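Hypothetical protein (PDB 3I3F) is of unknown function but belongs to the YjgF-like (endoribonuclease L-PSP) family and binds pentanoic acid in pockets of a three-chain assembly. Local coordinates at residues Gly37-Leu41 with Asn135-Gln140; Ile87-Leu93 with Leu125-Val131; Pro13-Val19 with Gln31-Asn36. One frame throughout, in Å; residues are numbered along the deposited sequence.

The three contacts lie on one mixed sheet, and two of them join segments far apart in sequence. Interaction 3 (13-19 with 31-36) comes first along the chain and pairs strand 16-18, outermost on its side within this chain, with strand 32-35. Interaction 1 follows, joining strand 38-41 to the last strand, 131-139; its centre is about 9 Å from that of interaction 3, and Y40 N and A33 O are probably hydrogen-bonded, so strands 32-35 and 38-41 continue one sheet. Interaction 2 (87-93 with 125-131) lies within the long excursion that interaction 1 spans, its centre about 23 Å from that of interaction 1 and 27 Å from that of interaction 3. All three touch the second subunit.

Interaction 1 of 3, residues Gly37-Leu41 with Asn135-Gln140; sequences GMVYL and NVVAAQ
V136 and L41 bond directly, L41 N reaching V136 O at 3.2 Å and L41 CD1 lying beside V136 CG1, while a water 2.9 Å from both L41 O and N135 N bridges the strands just before. This antiparallel pairing of strand 38-41 with the last strand, 131-139, joins the N-terminal strands to the rest of the mixed sheet. V137 works on the opposite face. Its CG1 sits 4.1 Å above the Y40 ring plane, displaced toward the rim, and the same methyl is met at 3.6 Å by M38 CE, because the M38 chain folds back through two bends (chi2 -63°, chi3 -66°). A138 and V39 form a hydrogen-bonded pair, in which V39 N reaches A138 O at 2.7 Å and A138 N returns a bond to V39 O. A139 pairs with M38 without hydrogen bonds, its CB near M38 SD. Finally Q140 N bonds to G37 O at 2.9 Å; the Q140 side chain crosses that of V39 at about a right angle, CG 3.6 Å from V39 CG2. A water links Q140 OE1 to G37 N, and Q140 NE2 is hydrogen-bonded to A75 O. Strands 32-35 and 82-90 flank the pair, helix 56-74 packs on V39, L41 and A138, and Y40 faces V83 of the second subunit.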
loop_
_atom_site.group_PDB
_atom_site.type_symbol
_atom_site.label_atom_id
_atom_site.label_comp_id
_atom_site.label_asym_id
_atom_site.label_seq_id
_atom_site.Cartn_x
_atom_site.Cartn_y
_atom_site.Cartn_z
ATOM N N GLY A 37 -5.438 -13.381 -13.071
ATOM C CA GLY A 37 -5.254 -12.391 -14.132
ATOM C C GLY A 37 -4.716 -11.040 -13.679
ATOM O O GLY A 37 -4.740 -10.079 -14.447
ATOM N N MET A 38 -4.228 -10.965 -12.441
ATOM C CA MET A 38 -3.630 -9.745 -11.906
ATOM C C MET A 38 -2.183 -10.011 -11.511
ATOM O O MET A 38 -1.856 -11.090 -11.012
ATOM C CB MET A 38 -4.412 -9.248 -10.690
ATOM C CG MET A 38 -5.862 -8.872 -10.982
ATOM S SD MET A 38 -6.044 -7.488 -12.127
ATOM C CE MET A 38 -5.341 -6.150 -11.171
ATOM N N VAL A 39 -1.327 -9.018 -11.738
ATOM C CA VAL A 39 0.091 -9.109 -11.408
ATOM C C VAL A 39 0.420 -8.134 -10.282
ATOM O O VAL A 39 0.007 -6.974 -10.320
ATOM C CB VAL A 39 0.970 -8.778 -12.629
ATOM C CG1 VAL A 39 2.446 -9.017 -12.311
ATOM C CG2 VAL A 39 0.540 -9.601 -13.839
ATOM N N TYR A 40 1.144 -8.628 -9.279
ATOM C CA TYR A 40 1.646 -7.817 -8.172
ATOM C C TYR A 40 3.166 -7.875 -8.202
ATOM O O TYR A 40 3.737 -8.914 -8.528
ATOM C CB TYR A 40 1.151 -8.369 -6.832
ATOM C CG TYR A 40 -0.340 -8.244 -6.627
ATOM C CD1 TYR A 40 -0.866 -7.255 -5.806
ATOM C CD2 TYR A 40 -1.224 -9.113 -7.261
ATOM C CE1 TYR A 40 -2.235 -7.131 -5.618
ATOM C CE2 TYR A 40 -2.598 -8.996 -7.082
ATOM C CZ TYR A 40 -3.094 -8.002 -6.256
ATOM O OH TYR A 40 -4.450 -7.871 -6.063
ATOM N N LEU A 41 3.822 -6.767 -7.865
ATOM C CA LEU A 41 5.282 -6.739 -7.791
ATOM C C LEU A 41 5.767 -6.434 -6.381
ATOM O O LEU A 41 5.157 -5.646 -5.656
ATOM C CB LEU A 41 5.863 -5.686 -8.737
ATOM C CG LEU A 41 5.532 -5.774 -10.226
ATOM C CD1 LEU A 41 6.315 -4.712 -10.981
ATOM C CD2 LEU A 41 5.841 -7.149 -10.792
ATOM N N ASN A 135 3.867 -1.692 -4.309
ATOM C CA ASN A 135 2.447 -1.962 -4.539
ATOM C C ASN A 135 2.013 -1.744 -5.990
ATOM O O ASN A 135 0.912 -1.255 -6.252
ATOM C CB ASN A 135 1.582 -1.134 -3.580
ATOM C CG ASN A 135 1.776 -1.537 -2.134
ATOM O OD1 ASN A 135 1.920 -2.718 -1.826
ATOM N ND2 ASN A 135 1.785 -0.558 -1.238
ATOM N N VAL A 136 2.877 -2.117 -6.932
ATOM C CA VAL A 136 2.502 -2.105 -8.339
ATOM C C VAL A 136 1.495 -3.224 -8.555
ATOM O O VAL A 136 1.782 -4.386 -8.261
ATOM C CB VAL A 136 3.709 -2.310 -9.271
ATOM C CG1 VAL A 136 3.248 -2.491 -10.716
ATOM C CG2 VAL A 136 4.665 -1.135 -9.159
ATOM N N VAL A 137 0.313 -2.852 -9.034
ATOM C CA VAL A 137 -0.754 -3.790 -9.356
ATOM C C VAL A 137 -1.124 -3.572 -10.818
ATOM O O VAL A 137 -1.384 -2.440 -11.234
ATOM C CB VAL A 137 -1.991 -3.558 -8.462
ATOM C CG1 VAL A 137 -3.089 -4.573 -8.778
ATOM C CG2 VAL A 137 -1.600 -3.628 -6.988
ATOM N N ALA A 138 -1.132 -4.650 -11.596
ATOM C CA ALA A 138 -1.381 -4.570 -13.033
ATOM C C ALA A 138 -2.256 -5.723 -13.503
ATOM O O ALA A 138 -2.266 -6.792 -12.897
ATOM C CB ALA A 138 -0.062 -4.578 -13.790
ATOM N N ALA A 139 -2.992 -5.490 -14.585
ATOM C CA ALA A 139 -3.779 -6.535 -15.231
ATOM C C ALA A 139 -2.907 -7.296 -16.223
ATOM O O ALA A 139 -1.991 -6.730 -16.816
ATOM C CB ALA A 139 -4.977 -5.926 -15.945
ATOM N N GLN A 140 -3.190 -8.583 -16.397
ATOM C CA GLN A 140 -2.547 -9.365 -17.452
ATOM C C GLN A 140 -3.220 -9.089 -18.794
ATOM O O GLN A 140 -4.367 -8.637 -18.846
ATOM C CB GLN A 140 -2.601 -10.862 -17.141
ATOM C CG GLN A 140 -1.558 -11.322 -16.141
ATOM C CD GLN A 140 -1.461 -12.834 -16.059
ATOM O OE1 GLN A 140 -2.469 -13.525 -15.912
ATOM N NE2 GLN A 140 -0.244 -13.355 -16.150
HETATM O O HOH W 1 -3.550 -15.369 -14.153
HETATM O O HOH W 2 5.494 -3.873 -3.361
HETATM O O HOH W 3 5.590 -2.966 -6.478
HETATM O O HOH W 4 2.288 -5.341 -5.237
#

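Interaction 2 of 3, residues Ile87-Leu93 with Leu125-Val131; sequences IFLSTSL and LQEGLLV
L89 and V131, a non-hydrogen-bonded antiparallel pair, cross at a slant on one face of the sheet. With CG1 of V131 in the crowded position (chi1 56°), its CG2 lies anti to the backbone N and meets L89 CD2 at 3.8 Å. L93 crosses L130 obliquely: L93 CD2 touches L130 CB at 3.9 Å, while L93 CD1 rests 3.6 Å from L130 O. That carbonyl oxygen also accepts the N-H of S90, 2.9 Å from S90 N. The two methyls of L125 have separate targets: CD2 reaches F88 CB at 3.7 Å and CD1 lies against S90 N and F88 O. The S90 hydroxyl, opposite its own nitrogen (chi1 176°), has OG hydrogen-bonded to S92 OG at 2.7 Å and to a water that accepts from L125 N. Residues 125-130 form a loop with a type II turn from Q126 to L129, and V131 opens strand 131-139; the loop also carries Q126, whose NE2 is hydrogen-bonded to a bound pentanoic acid. F101 of helix 95-108 packs on L89 and V131, helix 56-74 touches L93 and V131, and strand 117-123 runs alongside strand 82-90, with F88 and L125 also meeting V121 of the second subunit.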
loop_
_atom_site.group_PDB
_atom_site.type_symbol
_atom_site.label_atom_id
_atom_site.label_comp_id
_atom_site.label_asym_id
_atom_site.label_seq_id
_atom_site.Cartn_x
_atom_site.Cartn_y
_atom_site.Cartn_z
ATOM N N ILE A 87 4.747 5.400 -4.583
ATOM C CA ILE A 87 6.126 5.867 -4.626
ATOM C C ILE A 87 6.572 6.290 -3.233
ATOM O O ILE A 87 5.876 7.048 -2.556
ATOM C CB ILE A 87 6.279 7.063 -5.579
ATOM C CG1 ILE A 87 5.874 6.671 -7.003
ATOM C CG2 ILE A 87 7.718 7.578 -5.568
ATOM C CD1 ILE A 87 5.338 7.816 -7.802
ATOM N N PHE A 88 7.725 5.780 -2.811
ATOM C CA PHE A 88 8.419 6.290 -1.638
ATOM C C PHE A 88 9.678 6.994 -2.123
ATOM O O PHE A 88 10.542 6.371 -2.738
ATOM C CB PHE A 88 8.801 5.160 -0.675
ATOM C CG PHE A 88 7.643 4.596 0.105
ATOM C CD1 PHE A 88 6.908 5.401 0.967
ATOM C CD2 PHE A 88 7.306 3.253 0.002
ATOM C CE1 PHE A 88 5.843 4.883 1.696
ATOM C CE2 PHE A 88 6.244 2.726 0.730
ATOM C CZ PHE A 88 5.512 3.544 1.577
ATOM N N LEU A 89 9.763 8.297 -1.875
ATOM C CA LEU A 89 10.979 9.054 -2.143
ATOM C C LEU A 89 11.740 9.201 -0.835
ATOM O O LEU A 89 11.135 9.315 0.229
ATOM C CB LEU A 89 10.647 10.432 -2.717
ATOM C CG LEU A 89 9.974 10.446 -4.092
ATOM C CD1 LEU A 89 9.636 11.872 -4.501
ATOM C CD2 LEU A 89 10.852 9.780 -5.144
ATOM N N SER A 90 13.065 9.188 -0.903
ATOM C CA SER A 90 13.869 9.338 0.302
ATOM C C SER A 90 13.589 10.681 0.965
ATOM O O SER A 90 13.422 11.697 0.288
ATOM C CB SER A 90 15.360 9.228 -0.021
ATOM O OG SER A 90 16.142 9.468 1.137
ATOM N N THR A 91 13.546 10.682 2.295
ATOM C CA THR A 91 13.430 11.925 3.055
ATOM C C THR A 91 14.603 12.869 2.762
ATOM O O THR A 91 14.486 14.081 2.940
ATOM C CB THR A 91 13.356 11.651 4.571
ATOM O OG1 THR A 91 14.406 10.754 4.949
ATOM C CG2 THR A 91 12.015 11.036 4.937
ATOM N N SER A 92 15.723 12.309 2.303
ATOM C CA SER A 92 16.919 13.091 1.976
ATOM C C SER A 92 16.828 13.906 0.677
ATOM O O SER A 92 17.664 14.782 0.448
ATOM C CB SER A 92 18.139 12.164 1.895
ATOM O OG SER A 92 18.077 11.324 0.753
ATOM N N LEU A 93 15.841 13.626 -0.173
ATOM C CA LEU A 93 15.758 14.284 -1.481
ATOM C C LEU A 93 15.472 15.779 -1.373
ATOM O O LEU A 93 14.685 16.213 -0.529
ATOM C CB LEU A 93 14.685 13.638 -2.367
ATOM C CG LEU A 93 14.878 12.192 -2.829
ATOM C CD1 LEU A 93 13.919 11.897 -3.974
ATOM C CD2 LEU A 93 16.310 11.912 -3.256
ATOM N N LEU A 125 14.231 5.231 3.533
ATOM C CA LEU A 125 14.467 4.013 2.763
ATOM C C LEU A 125 15.757 3.342 3.211
ATOM O O LEU A 125 16.555 3.936 3.941
ATOM C CB LEU A 125 14.555 4.337 1.269
ATOM C CG LEU A 125 13.378 5.127 0.689
ATOM C CD1 LEU A 125 13.610 5.435 -0.784
ATOM C CD2 LEU A 125 12.071 4.371 0.884
ATOM N N GLN A 126 15.961 2.107 2.757
ATOM C CA GLN A 126 17.185 1.366 3.069
ATOM C C GLN A 126 18.407 2.064 2.466
ATOM O O GLN A 126 18.278 2.883 1.552
ATOM C CB GLN A 126 17.074 -0.086 2.592
ATOM C CG GLN A 126 16.060 -0.904 3.394
ATOM C CD GLN A 126 15.746 -2.255 2.776
ATOM O OE1 GLN A 126 16.503 -2.773 1.953
ATOM N NE2 GLN A 126 14.622 -2.839 3.181
ATOM N N GLU A 127 19.586 1.734 2.991
ATOM C CA GLU A 127 20.824 2.464 2.686
ATOM C C GLU A 127 21.046 2.698 1.189
ATOM O O GLU A 127 20.981 1.762 0.388
ATOM C CB GLU A 127 22.031 1.724 3.278
ATOM C CG GLU A 127 23.337 2.505 3.218
ATOM C CD GLU A 127 24.452 1.833 3.996
ATOM O OE1 GLU A 127 24.161 0.882 4.753
ATOM O OE2 GLU A 127 25.618 2.256 3.853
ATOM N N GLY A 128 21.286 3.957 0.824
ATOM C CA GLY A 128 21.622 4.334 -0.552
ATOM C C GLY A 128 20.444 4.580 -1.482
ATOM O O GLY A 128 20.606 5.209 -2.532
ATOM N N LEU A 129 19.261 4.095 -1.107
ATOM C CA LEU A 129 18.080 4.197 -1.962
ATOM C C LEU A 129 17.489 5.602 -1.917
ATOM O O LEU A 129 17.217 6.133 -0.838
ATOM C CB LEU A 129 17.014 3.184 -1.533
ATOM C CG LEU A 129 17.412 1.707 -1.546
ATOM C CD1 LEU A 129 16.244 0.846 -1.086
ATOM C CD2 LEU A 129 17.880 1.281 -2.926
ATOM N N LEU A 130 17.294 6.196 -3.095
ATOM C CA LEU A 130 16.700 7.529 -3.216
ATOM C C LEU A 130 15.223 7.465 -3.595
ATOM O O LEU A 130 14.476 8.415 -3.360
ATOM C CB LEU A 130 17.461 8.350 -4.259
ATOM C CG LEU A 130 18.957 8.531 -3.984
ATOM C CD1 LEU A 130 19.633 9.224 -5.157
ATOM C CD2 LEU A 130 19.184 9.309 -2.696
ATOM N N VAL A 131 14.817 6.346 -4.194
ATOM C CA VAL A 131 13.441 6.133 -4.618
ATOM C C VAL A 131 13.115 4.645 -4.548
ATOM O O VAL A 131 13.986 3.793 -4.750
ATOM C CB VAL A 131 13.208 6.653 -6.063
ATOM C CG1 VAL A 131 14.190 6.010 -7.037
ATOM C CG2 VAL A 131 11.769 6.406 -6.506
HETATM O O HOH W 5 15.998 7.431 2.878
#

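Interaction 3 of 3, residues Pro13-Val19 with Gln31-Asn36; sequences PTPTFLV and QIAVVN
L18 and I32 face each other as a hydrogen-bonded antiparallel pair, with L18 CB against I32 CB at 3.9 Å. L18 N gives its hydrogen to I32 O at 2.9 Å. The return bond, I32 N to L18 O, is weak at 3.4 Å and bent to 124°. L18 O has a stronger partner in a water that donates to it and accepts from Q31 N, which bridges the strands beside this weak bond. Further out, L18 CD1 lies along the same face toward V34 CG2, 4.3 Å away.

The consecutive antiparallel strands 16-18, 32-35 and 38-41 form a beta meander, the first two joined by a long loop, and strand 16-18 is the outermost strand on this side of the sheet within the chain.

V34 is gripped at both ends of its backbone: V34 N bonds to T16 O at 2.8 Å, and T16 N bonds to V34 O at 2.9 Å. T16 OG1, tucked between the nitrogen and carbonyl carbon of its own residue (chi1 56°), comes to 3.4 Å from V34 CB. A water accepts from that hydroxyl and donates to V34 O and T14 O.

Strand 38-41 lies beyond 32-35, while helix 56-74 packs on I32. On the other face F17 CD1 sits 3.9 Å from A33 CB, and both residues pack against the second subunit, F17 on I82 and A33 on V83 of that chain.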
loop_
_atom_site.group_PDB
_atom_site.type_symbol
_atom_site.label_atom_id
_atom_site.label_comp_id
_atom_site.label_asym_id
_atom_site.label_seq_id
_atom_site.Cartn_x
_atom_site.Cartn_y
_atom_site.Cartn_z
ATOM N N PRO A 13 -7.825 -21.418 -7.442
ATOM C CA PRO A 13 -6.528 -21.301 -8.100
ATOM C C PRO A 13 -5.439 -20.805 -7.156
ATOM O O PRO A 13 -5.704 -19.982 -6.279
ATOM C CB PRO A 13 -6.788 -20.267 -9.197
ATOM C CG PRO A 13 -7.874 -19.419 -8.655
ATOM C CD PRO A 13 -8.742 -20.333 -7.842
ATOM N N THR A 14 -4.225 -21.311 -7.340
ATOM C CA THR A 14 -3.086 -20.854 -6.553
ATOM C C THR A 14 -2.509 -19.572 -7.142
ATOM O O THR A 14 -2.564 -19.364 -8.355
ATOM C CB THR A 14 -1.962 -21.913 -6.496
ATOM O OG1 THR A 14 -0.913 -21.460 -5.630
ATOM C CG2 THR A 14 -1.387 -22.186 -7.887
ATOM N N PRO A 15 -1.965 -18.697 -6.280
ATOM C CA PRO A 15 -1.101 -17.649 -6.810
ATOM C C PRO A 15 0.213 -18.258 -7.289
ATOM O O PRO A 15 0.637 -19.292 -6.769
ATOM C CB PRO A 15 -0.871 -16.731 -5.607
ATOM C CG PRO A 15 -1.125 -17.578 -4.416
ATOM C CD PRO A 15 -2.164 -18.572 -4.824
ATOM N N THR A 16 0.831 -17.634 -8.285
ATOM C CA THR A 16 2.104 -18.099 -8.814
ATOM C C THR A 16 3.150 -17.015 -8.619
ATOM O O THR A 16 2.856 -15.829 -8.767
ATOM C CB THR A 16 1.997 -18.460 -10.306
ATOM O OG1 THR A 16 1.511 -17.334 -11.041
ATOM C CG2 THR A 16 1.051 -19.627 -10.500
ATOM N N PHE A 17 4.364 -17.428 -8.274
ATOM C CA PHE A 17 5.458 -16.501 -8.012
ATOM C C PHE A 17 6.528 -16.677 -9.078
ATOM O O PHE A 17 6.947 -17.798 -9.372
ATOM C CB PHE A 17 6.008 -16.729 -6.605
ATOM C CG PHE A 17 4.958 -16.617 -5.539
ATOM C CD1 PHE A 17 4.666 -15.388 -4.961
ATOM C CD2 PHE A 17 4.227 -17.731 -5.146
ATOM C CE1 PHE A 17 3.677 -15.280 -3.992
ATOM C CE2 PHE A 17 3.239 -17.630 -4.178
ATOM C CZ PHE A 17 2.964 -16.403 -3.601
ATOM N N LEU A 18 6.939 -15.561 -9.675
ATOM C CA LEU A 18 7.848 -15.564 -10.815
ATOM C C LEU A 18 9.092 -14.747 -10.503
ATOM O O LEU A 18 9.058 -13.837 -9.669
ATOM C CB LEU A 18 7.157 -14.964 -12.045
ATOM C CG LEU A 18 6.105 -15.787 -12.794
ATOM C CD1 LEU A 18 4.964 -16.220 -11.894
ATOM C CD2 LEU A 18 5.567 -14.988 -13.974
ATOM N N VAL A 19 10.186 -15.079 -11.181
ATOM C CA VAL A 19 11.404 -14.280 -11.137
ATOM C C VAL A 19 11.886 -14.045 -12.562
ATOM O O VAL A 19 12.248 -14.989 -13.267
ATOM C CB VAL A 19 12.523 -14.966 -10.326
ATOM C CG1 VAL A 19 13.772 -14.086 -10.289
ATOM C CG2 VAL A 19 12.048 -15.272 -8.916
ATOM N N GLN A 31 9.428 -11.173 -6.171
ATOM C CA GLN A 31 9.612 -10.190 -7.230
ATOM C C GLN A 31 8.302 -9.943 -7.979
ATOM O O GLN A 31 7.926 -8.798 -8.237
ATOM C CB GLN A 31 10.689 -10.679 -8.199
ATOM C CG GLN A 31 11.259 -9.608 -9.108
ATOM C CD GLN A 31 12.023 -10.209 -10.263
ATOM O OE1 GLN A 31 11.434 -10.858 -11.123
ATOM N NE2 GLN A 31 13.341 -10.012 -10.282
ATOM N N ILE A 32 7.621 -11.036 -8.318
ATOM C CA ILE A 32 6.408 -11.011 -9.125
ATOM C C ILE A 32 5.446 -12.063 -8.587
ATOM O O ILE A 32 5.856 -13.194 -8.329
ATOM C CB ILE A 32 6.699 -11.371 -10.603
ATOM C CG1 ILE A 32 7.835 -10.518 -11.177
ATOM C CG2 ILE A 32 5.439 -11.223 -11.452
ATOM C CD1 ILE A 32 8.251 -10.932 -12.570
ATOM N N ALA A 33 4.179 -11.696 -8.417
ATOM C CA ALA A 33 3.130 -12.662 -8.098
ATOM C C ALA A 33 1.970 -12.480 -9.069
ATOM O O ALA A 33 1.592 -11.350 -9.380
ATOM C CB ALA A 33 2.660 -12.493 -6.671
ATOM N N VAL A 34 1.419 -13.590 -9.555
ATOM C CA VAL A 34 0.261 -13.559 -10.444
ATOM C C VAL A 34 -0.891 -14.329 -9.807
ATOM O O VAL A 34 -0.709 -15.451 -9.335
ATOM C CB VAL A 34 0.581 -14.172 -11.823
ATOM C CG1 VAL A 34 -0.647 -14.134 -12.727
ATOM C CG2 VAL A 34 1.753 -13.448 -12.473
ATOM N N VAL A 35 -2.070 -13.713 -9.789
ATOM C CA VAL A 35 -3.270 -14.333 -9.226
ATOM C C VAL A 35 -4.511 -13.825 -9.961
ATOM O O VAL A 35 -4.744 -12.619 -10.033
ATOM C CB VAL A 35 -3.399 -14.045 -7.705
ATOM C CG1 VAL A 35 -3.325 -12.549 -7.422
ATOM C CG2 VAL A 35 -4.687 -14.640 -7.148
ATOM N N ASN A 36 -5.286 -14.752 -10.521
ATOM C CA ASN A 36 -6.560 -14.429 -11.176
ATOM C C ASN A 36 -6.454 -13.307 -12.215
ATOM O O ASN A 36 -7.272 -12.388 -12.232
ATOM C CB ASN A 36 -7.618 -14.066 -10.124
ATOM C CG ASN A 36 -7.757 -15.120 -9.040
ATOM O OD1 ASN A 36 -7.564 -16.311 -9.285
ATOM N ND2 ASN A 36 -8.096 -14.684 -7.832
HETATM O O HOH W 6 -1.468 -17.756 -10.768
HETATM O O HOH W 7 -4.249 -17.496 -10.555
HETATM O O HOH W 8 9.514 -13.931 -6.881
#